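Local coordinates for protein cellulase (glycosyl hydrolase family 5) (Bacteroides ovatus, PDB 3ZMR) that cleaves the beta-1,4-glucan backbone of xyloglucan internally, with retention of anomeric configuration, to release xyloglucan oligosaccharides in a human gut bacterium, at residues L17-R22 with I60-N65; S95-D100 with V292-G297; Q286-T291 with R302-Q307; R298-H303 with D325-R330. All blocks are in the same frame, centred on the assembly; numbering follows the deposited sequence.

In the fold
Contact 1 lies in the N-terminal BACON domain, its centre about 21 Å from those of contacts 2 and 3. Contacts 3 and 4 lie in the catalytic barrel, and contact 2 joins the linking chain to it, fixing the chain that leaves the BACON strands onto the last part of helix 275-293, whose preceding turns form contact 3 with strand 304-307. Contact 4 pairs the loops leading into strands 304-307 and 331-337, its centre about 9 Å from that of contact 3. Arg293 ties the three together: its NE makes a salt bridge to Asp325, and its NH1 bonds to Arg302 O. In contact 3 the Ile305 side chain is about 11 Å from that of Glu395, the inferred nucleophile.

Contact 1: residues L17-R22 with I60-N65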
loop_
_atom_site.group_PDB
_atom_site.type_symbol
_atom_site.label_atom_id
_atom_site.label_comp_id
_atom_site.label_asym_id
_atom_site.label_seq_id
_atom_site.Cartn_x
_atom_site.Cartn_y
_atom_site.Cartn_z
ATOM N N LEU A 17 -14.716 -4.778 32.023
ATOM C CA LEU A 17 -14.687 -4.118 30.720
ATOM C C LEU A 17 -14.252 -5.098 29.615
ATOM O O LEU A 17 -13.356 -5.940 29.814
ATOM C CB LEU A 17 -13.710 -2.932 30.762
ATOM C CG LEU A 17 -13.980 -1.844 31.809
ATOM C CD1 LEU A 17 -12.893 -0.782 31.777
ATOM C CD2 LEU A 17 -15.383 -1.238 31.700
ATOM N N GLU A 18 -14.832 -4.893 28.438
ATOM C CA GLU A 18 -14.591 -5.718 27.250
ATOM C C GLU A 18 -14.243 -4.806 26.074
ATOM O O GLU A 18 -15.016 -3.887 25.759
ATOM C CB GLU A 18 -15.845 -6.543 26.890
ATOM C CG GLU A 18 -16.423 -7.371 28.026
ATOM C CD GLU A 18 -15.877 -8.782 28.126
ATOM O OE1 GLU A 18 -15.275 -9.287 27.156
ATOM O OE2 GLU A 18 -16.067 -9.396 29.194
ATOM N N PHE A 19 -13.127 -5.138 25.398
ATOM C CA PHE A 19 -12.664 -4.403 24.220
ATOM C C PHE A 19 -12.480 -5.393 23.061
ATOM O O PHE A 19 -12.065 -6.545 23.256
ATOM C CB PHE A 19 -11.331 -3.724 24.501
ATOM C CG PHE A 19 -11.389 -2.598 25.508
ATOM C CD1 PHE A 19 -11.383 -2.841 26.870
ATOM C CD2 PHE A 19 -11.390 -1.284 25.086
ATOM C CE1 PHE A 19 -11.409 -1.784 27.782
ATOM C CE2 PHE A 19 -11.429 -0.233 25.973
ATOM C CZ PHE A 19 -11.425 -0.479 27.327
ATOM N N ASP A 20 -12.752 -4.939 21.843
ATOM C CA ASP A 20 -12.351 -5.735 20.675
ATOM C C ASP A 20 -10.844 -5.480 20.375
ATOM O O ASP A 20 -10.145 -4.746 21.103
ATOM C CB ASP A 20 -13.303 -5.540 19.478
ATOM C CG ASP A 20 -13.230 -4.186 18.853
ATOM O OD1 ASP A 20 -12.221 -3.489 19.017
ATOM O OD2 ASP A 20 -14.207 -3.839 18.161
ATOM N N ALA A 21 -10.354 -6.109 19.314
ATOM C CA ALA A 21 -8.930 -6.097 19.000
ATOM C C ALA A 21 -8.388 -4.745 18.521
ATOM O O ALA A 21 -7.182 -4.533 18.519
ATOM C CB ALA A 21 -8.621 -7.142 17.954
ATOM N N ARG A 22 -9.277 -3.874 18.080
ATOM C CA ARG A 22 -8.860 -2.536 17.632
ATOM C C ARG A 22 -8.334 -1.738 18.817
ATOM O O ARG A 22 -8.693 -1.996 19.953
ATOM C CB ARG A 22 -10.038 -1.760 17.024
ATOM C CG ARG A 22 -10.632 -2.378 15.787
ATOM C CD ARG A 22 -11.805 -1.545 15.296
ATOM N NE ARG A 22 -13.024 -1.824 16.045
ATOM C CZ ARG A 22 -14.208 -1.276 15.791
ATOM N NH1 ARG A 22 -14.343 -0.391 14.806
ATOM N NH2 ARG A 22 -15.261 -1.599 16.534
ATOM N N ILE A 60 -10.202 4.471 30.000
ATOM C CA ILE A 60 -9.404 3.250 29.895
ATOM C C ILE A 60 -9.212 2.983 28.396
ATOM O O ILE A 60 -10.194 2.872 27.654
ATOM C CB ILE A 60 -10.081 2.046 30.594
ATOM C CG1 ILE A 60 -10.354 2.368 32.080
ATOM C CG2 ILE A 60 -9.214 0.798 30.455
ATOM C CD1 ILE A 60 -9.133 2.746 32.916
ATOM N N THR A 61 -7.948 2.930 27.978
ATOM C CA THR A 61 -7.569 2.831 26.573
ATOM C C THR A 61 -6.709 1.591 26.354
ATOM O O THR A 61 -5.771 1.310 27.114
ATOM C CB THR A 61 -6.810 4.097 26.109
ATOM O OG1 THR A 61 -7.574 5.258 26.463
ATOM C CG2 THR A 61 -6.575 4.091 24.580
ATOM N N VAL A 62 -7.039 0.838 25.315
ATOM C CA VAL A 62 -6.255 -0.316 24.937
ATOM C C VAL A 62 -5.577 -0.081 23.601
ATOM O O VAL A 62 -6.154 0.523 22.678
ATOM C CB VAL A 62 -7.094 -1.625 24.889
ATOM C CG1 VAL A 62 -7.694 -1.935 26.268
ATOM C CG2 VAL A 62 -8.174 -1.581 23.799
ATOM N N GLU A 63 -4.368 -0.610 23.505
ATOM C CA GLU A 63 -3.673 -0.707 22.230
ATOM C C GLU A 63 -4.325 -1.783 21.376
ATOM O O GLU A 63 -4.991 -2.685 21.880
ATOM C CB GLU A 63 -2.199 -1.057 22.457
ATOM C CG GLU A 63 -1.391 0.048 23.104
ATOM C CD GLU A 63 0.043 -0.346 23.424
ATOM O OE1 GLU A 63 0.397 -1.550 23.320
ATOM O OE2 GLU A 63 0.822 0.560 23.805
ATOM N N ALA A 64 -4.121 -1.693 20.074
ATOM C CA ALA A 64 -4.573 -2.744 19.161
ATOM C C ALA A 64 -3.953 -4.073 19.578
ATOM O O ALA A 64 -2.793 -4.115 19.995
ATOM C CB ALA A 64 -4.174 -2.412 17.729
ATOM N N ASN A 65 -4.756 -5.140 19.527
ATOM C CA ASN A 65 -4.270 -6.483 19.868
ATOM C C ASN A 65 -3.870 -7.260 18.602
ATOM O O ASN A 65 -4.707 -7.824 17.946
ATOM C CB ASN A 65 -5.335 -7.258 20.637
ATOM C CG ASN A 65 -4.852 -8.641 21.068
ATOM O OD1 ASN A 65 -3.657 -8.936 20.994
ATOM N ND2 ASN A 65 -5.778 -9.483 21.518
#
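Leu17 and Phe19 face Ile60 and Val62 from strands that run in the same sense at 32° to each other, their axes 9.2 Å apart at closest, and the two chains converge beyond the strand ends. Phe19 CG, anti to its carbonyl carbon (chi1 -68°), sets out toward segment 60-65, where the ring meets Val62. Val62 CG1 stands over the centre of the Phe19 ring, 3.7 Å from the centroid in a CH-pi contact, and Val62 CG2 reaches Phe19 CD2 at 3.5 Å. At the far end of the ring, Ile60 O lies at the edge and Ile60 CG2 is 4.0 Å from Phe19 CZ. An alanine in place of Phe19 would probably leave Val62 CG1 without its aromatic face and open a gap between the strands. Two residues earlier, Leu17 CD1 packs on Ile60 CG1 with the side chains at about a right angle. Strand 16-19 is an edge of the five-stranded mixed sheet and strand 55-62 the middle of the three-stranded antiparallel one, so this is face-to-face packing within the beta sandwich of the BACON domain. Past the strands, Asn65 N donates to Ala21 O at 2.7 Å, while Asn65 OD1 bonds to Thr67 OG1. At Asp20 the chain makes an Asx turn, OD1 accepting from Arg22 N. Arg22 NE and NH2 both donate to Asp20 OD2 in a salt bridge, NH2 on the syn lone pair at 3.0 Å.

Contact 2: residues S95-D100 with V292-G297; sequences SVPAYD and VRATGG
Pro97 O and Ala294 O, from the two sides of the contact, each accept a hydrogen bond from one water, both at 2.7 Å. The same water accepts a hydrogen bond from Tyr99 N at 2.9 Å, so three backbone groups hold it and it bridges chains that share no direct hydrogen bond. Beside the bridge, Ala294 CB is the central apolar point. It touches Pro97 O at 3.3 Å and sits over one face of the Tyr99 ring, 3.7 Å from the centroid and displaced toward the rim near CE2. With CG anti to its carbonyl carbon (chi1 -70°), the Tyr99 side chain starts out toward the turn, and its ring comes to lie beside Ala294 CB. Thr295 CG2 lies at the edge of that ring, in its plane. The phenol OH is bonded to Glu238 OE2, and Lys242 makes a cation-pi contact with the ring. An alanine in place of Tyr99 would probably leave Ala294 CB without its aromatic cover, Glu238 without this hydroxyl and Lys242 without the ring. Val96 CG1 packs on Arg293 CB at 3.6 Å, crossing it at about a right angle. Val292 O, in the last part of helix 275-293, takes both N and OG1 of Thr295. With packing and one shared water, and neither a direct hydrogen bond nor a salt bridge, the join depends on the fit of Ala294 CB against Tyr99 and Pro97.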
loop_
_atom_site.group_PDB
_atom_site.type_symbol
_atom_site.label_atom_id
_atom_site.label_comp_id
_atom_site.label_asym_id
_atom_site.label_seq_id
_atom_site.Cartn_x
_atom_site.Cartn_y
_atom_site.Cartn_z
ATOM N N SER A 95 -10.681 -10.547 14.523
ATOM C CA SER A 95 -11.580 -11.354 13.716
ATOM C C SER A 95 -12.042 -10.542 12.515
ATOM O O SER A 95 -12.114 -9.301 12.561
ATOM C CB SER A 95 -12.781 -11.822 14.560
ATOM O OG SER A 95 -13.578 -10.729 14.969
ATOM N N VAL A 96 -12.385 -11.281 11.464
ATOM C CA VAL A 96 -12.808 -10.725 10.182
ATOM C C VAL A 96 -14.323 -10.495 10.185
ATOM O O VAL A 96 -15.043 -11.188 10.883
ATOM C CB VAL A 96 -12.416 -11.656 8.971
ATOM C CG1 VAL A 96 -10.921 -11.918 8.980
ATOM C CG2 VAL A 96 -13.172 -12.996 8.960
ATOM N N PRO A 97 -14.815 -9.510 9.395
ATOM C CA PRO A 97 -16.280 -9.385 9.205
ATOM C C PRO A 97 -16.919 -10.677 8.720
ATOM O O PRO A 97 -16.265 -11.462 8.069
ATOM C CB PRO A 97 -16.415 -8.304 8.122
ATOM C CG PRO A 97 -15.109 -7.579 8.113
ATOM C CD PRO A 97 -14.066 -8.550 8.562
ATOM N N ALA A 98 -18.196 -10.875 9.054
ATOM C CA ALA A 98 -18.928 -12.071 8.649
ATOM C C ALA A 98 -19.602 -11.830 7.310
ATOM O O ALA A 98 -20.500 -10.964 7.229
ATOM C CB ALA A 98 -19.949 -12.448 9.713
ATOM N N TYR A 99 -19.173 -12.564 6.276
ATOM C CA TYR A 99 -19.833 -12.501 4.933
ATOM C C TYR A 99 -20.553 -13.793 4.608
ATOM O O TYR A 99 -20.029 -14.887 4.822
ATOM C CB TYR A 99 -18.870 -12.256 3.756
ATOM C CG TYR A 99 -18.226 -10.888 3.647
ATOM C CD1 TYR A 99 -18.692 -9.796 4.331
ATOM C CD2 TYR A 99 -17.093 -10.729 2.853
ATOM C CE1 TYR A 99 -18.082 -8.562 4.201
ATOM C CE2 TYR A 99 -16.476 -9.510 2.712
ATOM C CZ TYR A 99 -16.949 -8.427 3.407
ATOM O OH TYR A 99 -16.361 -7.186 3.273
ATOM N N ASP A 100 -21.759 -13.666 4.067
ATOM C CA ASP A 100 -22.520 -14.872 3.674
ATOM C C ASP A 100 -21.775 -15.746 2.637
ATOM O O ASP A 100 -21.916 -16.952 2.598
ATOM C CB ASP A 100 -23.880 -14.479 3.102
ATOM C CG ASP A 100 -24.827 -13.892 4.142
ATOM O OD1 ASP A 100 -24.542 -13.962 5.356
ATOM O OD2 ASP A 100 -25.873 -13.361 3.722
ATOM N N VAL A 292 -10.897 -8.597 2.151
ATOM C CA VAL A 292 -10.336 -9.750 1.450
ATOM C C VAL A 292 -10.394 -10.990 2.347
ATOM O O VAL A 292 -10.841 -12.060 1.926
ATOM C CB VAL A 292 -8.896 -9.471 0.977
ATOM C CG1 VAL A 292 -8.252 -10.725 0.384
ATOM C CG2 VAL A 292 -8.894 -8.318 -0.033
ATOM N N ARG A 293 -9.947 -10.825 3.587
ATOM C CA ARG A 293 -9.898 -11.990 4.504
ATOM C C ARG A 293 -11.299 -12.557 4.808
ATOM O O ARG A 293 -11.452 -13.766 4.962
ATOM C CB ARG A 293 -9.172 -11.649 5.803
ATOM C CG ARG A 293 -7.700 -11.247 5.638
ATOM C CD ARG A 293 -6.810 -12.276 4.935
ATOM N NE ARG A 293 -5.415 -11.835 4.995
ATOM C CZ ARG A 293 -4.490 -12.013 4.051
ATOM N NH1 ARG A 293 -4.805 -12.630 2.918
ATOM N NH2 ARG A 293 -3.273 -11.540 4.221
ATOM N N ALA A 294 -12.294 -11.672 4.831
ATOM C CA ALA A 294 -13.670 -12.057 5.128
ATOM C C ALA A 294 -14.271 -12.964 4.023
ATOM O O ALA A 294 -15.319 -13.590 4.204
ATOM C CB ALA A 294 -14.553 -10.843 5.364
ATOM N N THR A 295 -13.639 -12.992 2.857
ATOM C CA THR A 295 -14.111 -13.888 1.785
ATOM C C THR A 295 -13.620 -15.331 1.919
ATOM O O THR A 295 -14.152 -16.263 1.300
ATOM C CB THR A 295 -13.802 -13.339 0.381
ATOM O OG1 THR A 295 -12.399 -13.314 0.131
ATOM C CG2 THR A 295 -14.392 -11.949 0.201
ATOM N N GLY A 296 -12.569 -15.514 2.696
ATOM C CA GLY A 296 -12.029 -16.827 2.942
ATOM C C GLY A 296 -11.425 -17.503 1.740
ATOM O O GLY A 296 -10.888 -16.854 0.838
ATOM N N GLY A 297 -11.497 -18.832 1.689
ATOM C CA GLY A 297 -10.836 -19.594 0.642
ATOM C C GLY A 297 -9.353 -19.260 0.575
ATOM O O GLY A 297 -8.684 -19.037 1.596
HETATM O O HOH W 1 -16.561 -13.729 6.627
#

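Contact 3: residues Q286-T291 with R302-Q307; sequences QVFVNT and RHLIVQ
Phe288, on helix 275-293, reaches the strand first: its ring edge at CD2 meets Val306 CG1 in the ring plane at 3.9 Å. With its CG anti to the backbone N (chi1 160°), the Phe288 side chain starts toward the strand, and its CE2 also comes within 3.6 Å of Ile305 O. Both CE2 and CZ of Phe288 press on Leu304 CB, and CZ lies 4.2 Å from Leu304 CD2 as well. Val289 follows one residue on. Its CG2 packs on Val306 CG1 at 4.0 Å, with the side chains at about a right angle, and also on Leu304 CD1 at 4.2 Å. Val306 CG1 is thus shared by two successive helix residues, and Leu304 divides its two methyls between them, CD2 to Phe288 and CD1 to Val289. Asn290 faces away from the strand, its OD1 bonded to Gln286 NE2 and Tyr94 OH. Helix and strand axes lie 9.3 Å apart and run at 165°, almost antiparallel. Ile305 points to the other side of the strand, where it touches Phe332 and Glu334 of strand 331-337. Helix 275-293 links the adjacent parallel strands 255-258 and 304-307, the beta-alpha-beta crossover repeated around the TIM barrel of this glycosidase family.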
loop_
_atom_site.group_PDB
_atom_site.type_symbol
_atom_site.label_atom_id
_atom_site.label_comp_id
_atom_site.label_asym_id
_atom_site.label_seq_id
_atom_site.Cartn_x
_atom_site.Cartn_y
_atom_site.Cartn_z
ATOM N N GLN A 286 -6.751 -1.075 6.443
ATOM C CA GLN A 286 -7.434 -2.049 7.294
ATOM C C GLN A 286 -8.760 -2.553 6.689
ATOM O O GLN A 286 -9.040 -3.760 6.731
ATOM C CB GLN A 286 -7.658 -1.489 8.706
ATOM C CG GLN A 286 -8.189 -2.579 9.645
ATOM C CD GLN A 286 -7.120 -3.585 10.012
ATOM O OE1 GLN A 286 -6.156 -3.249 10.702
ATOM N NE2 GLN A 286 -7.263 -4.811 9.514
ATOM N N VAL A 287 -9.554 -1.644 6.135
ATOM C CA VAL A 287 -10.780 -2.015 5.448
ATOM C C VAL A 287 -10.487 -3.041 4.343
ATOM O O VAL A 287 -11.176 -4.050 4.188
ATOM C CB VAL A 287 -11.528 -0.804 4.864
ATOM C CG1 VAL A 287 -12.706 -1.249 4.002
ATOM C CG2 VAL A 287 -12.025 0.098 5.992
ATOM N N PHE A 288 -9.482 -2.745 3.525
ATOM C CA PHE A 288 -9.110 -3.627 2.440
ATOM C C PHE A 288 -8.729 -5.025 2.970
ATOM O O PHE A 288 -9.208 -6.022 2.481
ATOM C CB PHE A 288 -7.960 -2.977 1.670
ATOM C CG PHE A 288 -7.142 -3.935 0.825
ATOM C CD1 PHE A 288 -7.668 -4.611 -0.276
ATOM C CD2 PHE A 288 -5.808 -4.163 1.155
ATOM C CE1 PHE A 288 -6.879 -5.486 -1.023
ATOM C CE2 PHE A 288 -5.022 -5.007 0.400
ATOM C CZ PHE A 288 -5.547 -5.659 -0.688
ATOM N N VAL A 289 -7.864 -5.085 3.966
ATOM C CA VAL A 289 -7.448 -6.382 4.514
ATOM C C VAL A 289 -8.675 -7.155 5.070
ATOM O O VAL A 289 -8.863 -8.337 4.773
ATOM C CB VAL A 289 -6.341 -6.221 5.581
ATOM C CG1 VAL A 289 -6.066 -7.525 6.322
ATOM C CG2 VAL A 289 -5.076 -5.721 4.912
ATOM N N ASN A 290 -9.482 -6.466 5.864
ATOM C CA ASN A 290 -10.691 -7.057 6.448
ATOM C C ASN A 290 -11.569 -7.697 5.373
ATOM O O ASN A 290 -12.043 -8.800 5.524
ATOM C CB ASN A 290 -11.539 -6.001 7.161
ATOM C CG ASN A 290 -10.922 -5.487 8.430
ATOM O OD1 ASN A 290 -9.929 -6.030 8.950
ATOM N ND2 ASN A 290 -11.537 -4.414 8.957
ATOM N N THR A 291 -11.798 -6.938 4.300
ATOM C CA THR A 291 -12.697 -7.336 3.229
ATOM C C THR A 291 -12.192 -8.593 2.502
ATOM O O THR A 291 -12.934 -9.531 2.287
ATOM C CB THR A 291 -12.883 -6.160 2.224
ATOM O OG1 THR A 291 -13.395 -4.998 2.907
ATOM C CG2 THR A 291 -13.792 -6.541 1.046
ATOM N N ARG A 302 -3.757 -15.164 0.862
ATOM C CA ARG A 302 -3.163 -14.404 -0.231
ATOM C C ARG A 302 -2.259 -13.323 0.310
ATOM O O ARG A 302 -2.541 -12.706 1.342
ATOM C CB ARG A 302 -4.273 -13.813 -1.081
ATOM C CG ARG A 302 -3.809 -13.144 -2.353
ATOM C CD ARG A 302 -4.929 -12.713 -3.341
ATOM N NE ARG A 302 -5.887 -13.786 -3.565
ATOM C CZ ARG A 302 -5.637 -14.919 -4.228
ATOM N NH1 ARG A 302 -4.473 -15.145 -4.867
ATOM N NH2 ARG A 302 -6.554 -15.883 -4.236
ATOM N N HIS A 303 -1.201 -13.034 -0.414
ATOM C CA HIS A 303 -0.327 -11.925 -0.035
ATOM C C HIS A 303 -0.965 -10.637 -0.483
ATOM O O HIS A 303 -1.370 -10.481 -1.639
ATOM C CB HIS A 303 1.041 -12.085 -0.687
ATOM C CG HIS A 303 1.760 -13.334 -0.247
ATOM N ND1 HIS A 303 2.792 -13.336 0.678
ATOM C CD2 HIS A 303 1.579 -14.623 -0.614
ATOM C CE1 HIS A 303 3.220 -14.576 0.837
ATOM N NE2 HIS A 303 2.485 -15.372 0.079
ATOM N N LEU A 304 -1.119 -9.736 0.477
ATOM C CA LEU A 304 -1.785 -8.442 0.276
ATOM C C LEU A 304 -0.776 -7.306 0.400
ATOM O O LEU A 304 0.171 -7.378 1.176
ATOM C CB LEU A 304 -2.935 -8.258 1.269
ATOM C CG LEU A 304 -3.995 -9.369 1.318
ATOM C CD1 LEU A 304 -5.075 -9.010 2.317
ATOM C CD2 LEU A 304 -4.594 -9.674 -0.040
ATOM N N ILE A 305 -1.055 -6.218 -0.313
ATOM C CA ILE A 305 -0.148 -5.098 -0.408
ATOM C C ILE A 305 -0.907 -3.836 0.010
ATOM O O ILE A 305 -1.947 -3.502 -0.586
ATOM C CB ILE A 305 0.384 -4.909 -1.828
ATOM C CG1 ILE A 305 1.044 -6.162 -2.363
ATOM C CG2 ILE A 305 1.333 -3.718 -1.891
ATOM C CD1 ILE A 305 1.152 -6.186 -3.866
ATOM N N VAL A 306 -0.417 -3.158 1.050
ATOM C CA VAL A 306 -1.017 -1.962 1.580
ATOM C C VAL A 306 -0.065 -0.787 1.409
ATOM O O VAL A 306 1.153 -0.967 1.295
ATOM C CB VAL A 306 -1.459 -2.157 3.062
ATOM C CG1 VAL A 306 -2.590 -3.184 3.139
ATOM C CG2 VAL A 306 -0.282 -2.493 3.977
ATOM N N GLN A 307 -0.627 0.428 1.327
ATOM C CA GLN A 307 0.135 1.579 0.872
ATOM C C GLN A 307 0.448 2.586 1.963
ATOM O O GLN A 307 -0.365 2.833 2.874
ATOM C CB GLN A 307 -0.653 2.312 -0.210
ATOM C CG GLN A 307 -0.803 1.544 -1.512
ATOM C CD GLN A 307 -1.594 0.271 -1.351
ATOM O OE1 GLN A 307 -2.712 0.260 -0.783
ATOM N NE2 GLN A 307 -1.044 -0.822 -1.856
#

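Contact 4: residues R298-H303 with D325-R330; sequences RNHYRH and DIVQNR
Val327 CG1 packs against His300, 3.2 Å from NE2, and lies more loosely by Tyr301 CD1 at 4.3 Å. His300 CG is anti to the backbone N (chi1 -179°), a course that brings the ring nearer Ile326 and Val327. Ile326 CG2 reaches His300 CE1 at 3.6 Å, its side chain crossing the histidine at about a right angle. Within the loop, His300 CD2 rests over the centre of the Tyr301 ring. A less certain CH-pi contact, holding for one of two modelled conformers of Arg330, puts Arg330 CD over one face of His303. His303 ND1 is bonded to Ser115 OG. Among polar bonds, Arg302 clasps Asn299 OD1 side-on with NE and NH2, both in the guanidinium plane. Asp325 OD1 accepts from Ile326 N at 2.8 Å and forms a salt bridge to Arg293 NE. The two loops lead into the neighbouring parallel strands 304-307 and 331-337, a backbone hydrogen bond of Leu304 with Arg330 beginning the pairing just ahead of strand 331-337, and helix 275-293 lies against both loops through Arg293.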
loop_
_atom_site.group_PDB
_atom_site.type_symbol
_atom_site.label_atom_id
_atom_site.label_comp_id
_atom_site.label_asym_id
_atom_site.label_seq_id
_atom_site.Cartn_x
_atom_site.Cartn_y
_atom_site.Cartn_z
ATOM N N ARG A 298 -8.812 -19.225 -0.635
ATOM C CA ARG A 298 -7.395 -18.872 -0.806
ATOM C C ARG A 298 -7.108 -17.418 -0.387
ATOM O O ARG A 298 -5.951 -17.057 -0.132
ATOM C CB ARG A 298 -6.983 -19.094 -2.248
ATOM C CG ARG A 298 -6.917 -20.565 -2.653
ATOM C CD ARG A 298 -6.608 -20.632 -4.124
ATOM N NE ARG A 298 -6.591 -21.940 -4.768
ATOM C CZ ARG A 298 -7.652 -22.633 -5.129
ATOM N NH1 ARG A 298 -8.892 -22.262 -4.793
ATOM N NH2 ARG A 298 -7.453 -23.752 -5.845
ATOM N N ASN A 299 -8.149 -16.582 -0.350
ATOM C CA ASN A 299 -7.996 -15.200 0.085
ATOM C C ASN A 299 -7.643 -15.074 1.570
ATOM O O ASN A 299 -7.194 -14.048 2.028
ATOM C CB ASN A 299 -9.236 -14.370 -0.208
ATOM C CG ASN A 299 -9.406 -14.067 -1.691
ATOM O OD1 ASN A 299 -8.471 -14.163 -2.501
ATOM N ND2 ASN A 299 -10.595 -13.682 -2.043
ATOM N N HIS A 300 -7.825 -16.142 2.321
ATOM C CA HIS A 300 -7.335 -16.196 3.704
ATOM C C HIS A 300 -5.814 -16.078 3.762
ATOM O O HIS A 300 -5.281 -15.450 4.658
ATOM C CB HIS A 300 -7.788 -17.512 4.350
ATOM C CG HIS A 300 -7.377 -17.673 5.785
ATOM N ND1 HIS A 300 -8.072 -17.082 6.806
ATOM C CD2 HIS A 300 -6.335 -18.321 6.363
ATOM C CE1 HIS A 300 -7.515 -17.399 7.964
ATOM N NE2 HIS A 300 -6.454 -18.141 7.724
ATOM N N TYR A 301 -5.148 -16.647 2.755
ATOM C CA TYR A 301 -3.697 -16.782 2.703
ATOM C C TYR A 301 -2.990 -15.849 1.713
ATOM O O TYR A 301 -1.750 -15.798 1.691
ATOM C CB TYR A 301 -3.341 -18.213 2.309
ATOM C CG TYR A 301 -3.738 -19.264 3.325
ATOM C CD1 TYR A 301 -3.049 -19.388 4.547
ATOM C CD2 TYR A 301 -4.786 -20.144 3.085
ATOM C CE1 TYR A 301 -3.364 -20.367 5.480
ATOM C CE2 TYR A 301 -5.109 -21.118 4.017
ATOM C CZ TYR A 301 -4.403 -21.201 5.203
ATOM O OH TYR A 301 -4.736 -22.173 6.109
ATOM N N ARG A 302 -3.757 -15.164 0.862
ATOM C CA ARG A 302 -3.163 -14.404 -0.231
ATOM C C ARG A 302 -2.259 -13.323 0.310
ATOM O O ARG A 302 -2.541 -12.706 1.342
ATOM C CB ARG A 302 -4.273 -13.813 -1.081
ATOM C CG ARG A 302 -3.809 -13.144 -2.353
ATOM C CD ARG A 302 -4.929 -12.713 -3.341
ATOM N NE ARG A 302 -5.887 -13.786 -3.565
ATOM C CZ ARG A 302 -5.637 -14.919 -4.228
ATOM N NH1 ARG A 302 -4.473 -15.145 -4.867
ATOM N NH2 ARG A 302 -6.554 -15.883 -4.236
ATOM N N HIS A 303 -1.201 -13.034 -0.414
ATOM C CA HIS A 303 -0.327 -11.925 -0.035
ATOM C C HIS A 303 -0.965 -10.637 -0.483
ATOM O O HIS A 303 -1.370 -10.481 -1.639
ATOM C CB HIS A 303 1.041 -12.085 -0.687
ATOM C CG HIS A 303 1.760 -13.334 -0.247
ATOM N ND1 HIS A 303 2.792 -13.336 0.678
ATOM C CD2 HIS A 303 1.579 -14.623 -0.614
ATOM C CE1 HIS A 303 3.220 -14.576 0.837
ATOM N NE2 HIS A 303 2.485 -15.372 0.079
ATOM N N ASP A 325 -4.280 -8.524 11.039
ATOM C CA ASP A 325 -4.592 -9.565 10.058
ATOM C C ASP A 325 -4.904 -10.880 10.816
ATOM O O ASP A 325 -4.597 -11.026 12.003
ATOM C CB ASP A 325 -3.403 -9.700 9.066
ATOM C CG ASP A 325 -3.758 -10.411 7.745
ATOM O OD1 ASP A 325 -4.928 -10.879 7.541
ATOM O OD2 ASP A 325 -2.855 -10.450 6.868
ATOM N N ILE A 326 -5.494 -11.827 10.093
ATOM C CA ILE A 326 -5.925 -13.128 10.618
ATOM C C ILE A 326 -4.884 -14.230 10.338
ATOM O O ILE A 326 -4.976 -15.325 10.892
ATOM C CB ILE A 326 -7.282 -13.550 9.982
ATOM C CG1 ILE A 326 -7.924 -14.748 10.712
ATOM C CG2 ILE A 326 -7.117 -13.850 8.472
ATOM C CD1 ILE A 326 -8.364 -14.444 12.118
ATOM N N VAL A 327 -3.880 -13.918 9.502
ATOM C CA VAL A 327 -2.741 -14.782 9.186
ATOM C C VAL A 327 -1.478 -13.985 9.440
ATOM O O VAL A 327 -1.497 -12.749 9.399
ATOM C CB VAL A 327 -2.738 -15.305 7.751
ATOM C CG1 VAL A 327 -3.779 -16.394 7.573
ATOM C CG2 VAL A 327 -2.897 -14.154 6.761
ATOM N N GLN A 328 -0.397 -14.703 9.737
ATOM C CA GLN A 328 0.888 -14.084 10.032
ATOM C C GLN A 328 1.694 -13.873 8.734
ATOM O O GLN A 328 1.749 -14.753 7.863
ATOM C CB GLN A 328 1.732 -14.908 11.025
ATOM C CG GLN A 328 1.115 -15.069 12.409
ATOM C CD GLN A 328 2.080 -15.643 13.451
ATOM O OE1 GLN A 328 3.035 -14.979 13.859
ATOM N NE2 GLN A 328 1.810 -16.858 13.904
ATOM N N ASN A 329 2.271 -12.671 8.631
ATOM C CA ASN A 329 3.347 -12.385 7.663
ATOM C C ASN A 329 2.882 -12.583 6.197
ATOM O O ASN A 329 3.585 -13.243 5.386
ATOM C CB ASN A 329 4.604 -13.235 7.956
ATOM C CG ASN A 329 5.125 -13.031 9.350
ATOM O OD1 ASN A 329 5.385 -14.007 10.059
ATOM N ND2 ASN A 329 5.277 -11.809 9.754
ATOM N N ARG A 330 1.700 -12.031 5.881
ATOM C CA ARG A 330 1.172 -12.085 4.512
ATOM C C ARG A 330 0.805 -10.691 3.988
ATOM O O ARG A 330 -0.101 -10.553 3.135
ATOM C CB ARG A 330 -0.013 -13.042 4.398
ATOM C CG ARG A 330 0.312 -14.518 4.633
ATOM C CD ARG A 330 1.337 -15.054 3.642
ATOM N NE ARG A 330 1.503 -16.516 3.704
ATOM C CZ ARG A 330 2.238 -17.157 4.616
ATOM N NH1 ARG A 330 2.915 -16.475 5.547
ATOM N NH2 ARG A 330 2.319 -18.487 4.567
#